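Local atomic coordinates of ATP-dependent Clp protease proteolytic subunit (Listeria monocytogenes, PDB entry 4JCQ), a protein that probably cleaves misfolded proteins into small peptides, as the serine protease subunit of the ATP-dependent Clp system. Residues 50-61 with 79-90. Residues are numbered along the deposited sequence; the frame is centred on the assembly and turned at random.
Sequences NDPITIFINSQG and PTVKVVGTGWVA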
# COMPACT_ATOMS: atom_id res chain seq x y z
N ASN H 50 31.59 15.58 1.32
CA ASN H 50 31.48 16.90 1.94
C ASN H 50 31.02 17.98 0.95
O ASN H 50 30.99 19.16 1.29
CB ASN H 50 32.81 17.31 2.58
CG ASN H 50 33.10 16.54 3.86
OD1 ASN H 50 34.19 16.00 4.03
ND2 ASN H 50 32.13 16.50 4.77
N ASP H 51 30.66 17.56 -0.26
CA ASP H 51 30.15 18.46 -1.30
C ASP H 51 28.86 19.16 -0.86
O ASP H 51 28.09 18.60 -0.09
CB ASP H 51 29.93 17.70 -2.61
CG ASP H 51 31.23 17.34 -3.31
OD1 ASP H 51 31.16 16.57 -4.29
OD2 ASP H 51 32.31 17.82 -2.90
N PRO H 52 28.63 20.40 -1.35
CA PRO H 52 27.44 21.17 -0.98
C PRO H 52 26.11 20.47 -1.29
O PRO H 52 26.04 19.64 -2.20
CB PRO H 52 27.57 22.44 -1.81
CG PRO H 52 29.03 22.59 -2.05
CD PRO H 52 29.53 21.18 -2.21
N ILE H 53 25.08 20.81 -0.52
CA ILE H 53 23.73 20.27 -0.71
C ILE H 53 22.78 21.43 -1.00
O ILE H 53 22.86 22.48 -0.37
CB ILE H 53 23.26 19.48 0.54
CG1 ILE H 53 24.17 18.27 0.79
CG2 ILE H 53 21.81 19.03 0.39
CD1 ILE H 53 24.03 17.65 2.16
N THR H 54 21.89 21.23 -1.97
CA THR H 54 20.87 22.23 -2.30
C THR H 54 19.50 21.76 -1.82
O THR H 54 19.08 20.64 -2.11
CB THR H 54 20.83 22.51 -3.82
OG1 THR H 54 22.15 22.83 -4.28
CG2 THR H 54 19.89 23.67 -4.14
N ILE H 55 18.81 22.63 -1.08
CA ILE H 55 17.46 22.33 -0.61
C ILE H 55 16.46 23.30 -1.23
O ILE H 55 16.59 24.52 -1.09
CB ILE H 55 17.35 22.39 0.93
CG1 ILE H 55 18.35 21.43 1.59
CG2 ILE H 55 15.93 22.09 1.38
CD1 ILE H 55 18.33 21.43 3.11
N PHE H 56 15.47 22.76 -1.94
CA PHE H 56 14.34 23.54 -2.45
C PHE H 56 13.19 23.47 -1.44
O PHE H 56 12.75 22.37 -1.08
CB PHE H 56 13.88 23.03 -3.82
CG PHE H 56 14.86 23.28 -4.93
CD1 PHE H 56 15.88 22.37 -5.19
CD2 PHE H 56 14.76 24.42 -5.72
CE1 PHE H 56 16.79 22.59 -6.22
CE2 PHE H 56 15.67 24.65 -6.75
CZ PHE H 56 16.68 23.74 -7.00
N ILE H 57 12.73 24.63 -0.98
CA ILE H 57 11.70 24.70 0.05
C ILE H 57 10.43 25.37 -0.47
O ILE H 57 10.45 26.53 -0.89
CB ILE H 57 12.18 25.44 1.32
CG1 ILE H 57 13.47 24.82 1.86
CG2 ILE H 57 11.09 25.43 2.40
CD1 ILE H 57 14.25 25.70 2.81
N ASN H 58 9.33 24.62 -0.43
CA ASN H 58 7.99 25.13 -0.69
C ASN H 58 7.11 24.67 0.46
O ASN H 58 6.59 23.56 0.45
CB ASN H 58 7.45 24.60 -2.03
CG ASN H 58 6.06 25.12 -2.38
OD1 ASN H 58 5.26 25.43 -1.50
ND2 ASN H 58 5.77 25.21 -3.67
N SER H 59 6.94 25.53 1.47
CA SER H 59 6.22 25.14 2.68
C SER H 59 5.51 26.28 3.39
O SER H 59 6.08 27.35 3.59
CB SER H 59 7.16 24.44 3.67
OG SER H 59 6.43 24.00 4.80
N GLN H 60 4.27 26.01 3.77
CA GLN H 60 3.44 26.91 4.56
C GLN H 60 3.79 26.84 6.05
O GLN H 60 3.28 27.62 6.86
CB GLN H 60 1.96 26.57 4.34
CG GLN H 60 1.53 25.17 4.81
CD GLN H 60 1.69 24.07 3.77
OE1 GLN H 60 2.65 24.06 2.97
NE2 GLN H 60 0.76 23.12 3.78
N GLY H 61 4.66 25.89 6.41
CA GLY H 61 5.03 25.66 7.81
C GLY H 61 4.41 24.39 8.35
O GLY H 61 4.07 23.47 7.59
N PRO H 79 28.55 19.14 5.26
CA PRO H 79 28.39 19.85 3.98
C PRO H 79 27.70 21.21 4.11
O PRO H 79 26.81 21.38 4.95
CB PRO H 79 27.50 18.90 3.16
CG PRO H 79 27.77 17.55 3.74
CD PRO H 79 27.94 17.80 5.21
N THR H 80 28.12 22.16 3.28
CA THR H 80 27.48 23.47 3.19
C THR H 80 26.11 23.32 2.53
O THR H 80 25.99 22.67 1.49
CB THR H 80 28.34 24.47 2.40
OG1 THR H 80 29.61 24.63 3.05
CG2 THR H 80 27.67 25.83 2.29
N VAL H 81 25.09 23.90 3.15
CA VAL H 81 23.73 23.80 2.64
C VAL H 81 23.27 25.10 2.00
O VAL H 81 23.31 26.17 2.62
CB VAL H 81 22.74 23.37 3.76
CG1 VAL H 81 21.30 23.44 3.27
CG2 VAL H 81 23.06 21.96 4.25
N LYS H 82 22.86 25.01 0.74
CA LYS H 82 22.23 26.12 0.03
C LYS H 82 20.72 25.91 0.02
O LYS H 82 20.25 24.79 -0.19
CB LYS H 82 22.75 26.21 -1.41
CG LYS H 82 24.21 26.62 -1.53
CD LYS H 82 24.65 26.59 -2.99
CE LYS H 82 26.02 27.22 -3.18
NZ LYS H 82 27.11 26.43 -2.53
N VAL H 83 19.97 26.98 0.24
CA VAL H 83 18.51 26.90 0.19
C VAL H 83 17.93 27.73 -0.95
O VAL H 83 18.41 28.83 -1.24
CB VAL H 83 17.83 27.27 1.54
CG1 VAL H 83 18.16 26.23 2.61
CG2 VAL H 83 18.23 28.67 2.00
N VAL H 84 16.91 27.18 -1.60
CA VAL H 84 16.20 27.88 -2.67
C VAL H 84 14.71 27.90 -2.34
O VAL H 84 14.04 26.86 -2.37
CB VAL H 84 16.42 27.22 -4.05
CG1 VAL H 84 15.72 28.02 -5.14
CG2 VAL H 84 17.90 27.10 -4.37
N GLY H 85 14.19 29.08 -2.01
CA GLY H 85 12.77 29.25 -1.74
C GLY H 85 11.99 29.22 -3.03
O GLY H 85 12.42 29.79 -4.04
N THR H 86 10.84 28.55 -3.02
CA THR H 86 9.98 28.45 -4.20
C THR H 86 8.50 28.31 -3.83
O THR H 86 8.15 27.54 -2.94
CB THR H 86 10.44 27.32 -5.15
OG1 THR H 86 9.51 27.20 -6.24
CG2 THR H 86 10.57 25.97 -4.42
N GLY H 87 7.64 29.05 -4.52
CA GLY H 87 6.20 29.04 -4.24
C GLY H 87 5.87 29.87 -3.01
O GLY H 87 5.52 31.04 -3.13
N TRP H 88 5.97 29.25 -1.84
CA TRP H 88 5.92 30.00 -0.59
C TRP H 88 6.80 29.42 0.48
O TRP H 88 7.11 28.23 0.47
CB TRP H 88 4.49 30.25 -0.08
CG TRP H 88 3.64 29.03 0.19
CD1 TRP H 88 4.03 27.69 0.24
CD2 TRP H 88 2.20 29.01 0.52
NE1 TRP H 88 2.96 26.87 0.53
CE2 TRP H 88 1.84 27.60 0.72
CE3 TRP H 88 1.21 29.98 0.65
CZ2 TRP H 88 0.54 27.21 1.03
CZ3 TRP H 88 -0.09 29.57 0.97
CH2 TRP H 88 -0.41 28.22 1.16
N VAL H 89 7.25 30.28 1.39
CA VAL H 89 8.05 29.89 2.54
C VAL H 89 7.51 30.66 3.74
O VAL H 89 7.64 31.88 3.80
CB VAL H 89 9.55 30.22 2.34
CG1 VAL H 89 10.37 29.75 3.54
CG2 VAL H 89 10.09 29.60 1.06
N ALA H 90 6.89 29.95 4.67
CA ALA H 90 6.23 30.60 5.80
C ALA H 90 6.41 29.86 7.11
O ALA H 90 6.53 28.63 7.14
CB ALA H 90 4.74 30.78 5.51
O HOH W 1 30.15 21.88 1.39
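Ile55 and Val81 pack tightly on one face of two parallel neighbouring strands, 53-59 and 81-86. The end methyl of Ile55 does the touching: CD1 lies 3.6 Å from Val81 CG1. Ile55 CG1 stands anti to the carbonyl carbon (chi1 -57°), and the extended chain carries CD1 across to Val81. Ile57 CD1 reaches Val83 CG1 in the same way, and helix 92-97 covers this face through Ile96 and Tyr97.

On the other face, Phe56 and Val84 lie side by side and point the same way. The ring atom CD2 of Phe56 is 3.7 Å from Val84 CB, and Val84 CG2 sits over one ring face. Met73 of a neighbouring subunit also packs on Phe56.

Backbone bonds alternate regularly from Ile53 to Thr86. The short one from Ile55 N to Lys82 O, 2.7 Å, is nearly straight. A beta bulge then shifts the register by two residues, and the chain turns a corner at Gly87. Pairing resumes beyond it, with Ser59 N to Trp88 O at 2.9 Å. Gln60 CB lies over one face of the Trp88 indole, offset toward its rim, 3.7 Å from CZ2. The amide of Asn58 is turned almost perpendicular to that indole (82°) and is bonded to Thr69, Glu65 and Gln32 of the neighbouring subunit.

Asn50, Pro52 and Thr80 form the looser, exposed side. There a water bridges Asn50 O and Thr80 N, 2.8 Å from each. Pro79 beside them is buried and still packs, its CB 3.8 Å from Ile53 CD1.

The strands belong to a beta-alpha-beta unit with helix 64-76, part of the ClpP/crotonase fold. Past the corner at Gly87, strand 88-90 ends at Ala90, next to Ser91, the predicted nucleophile.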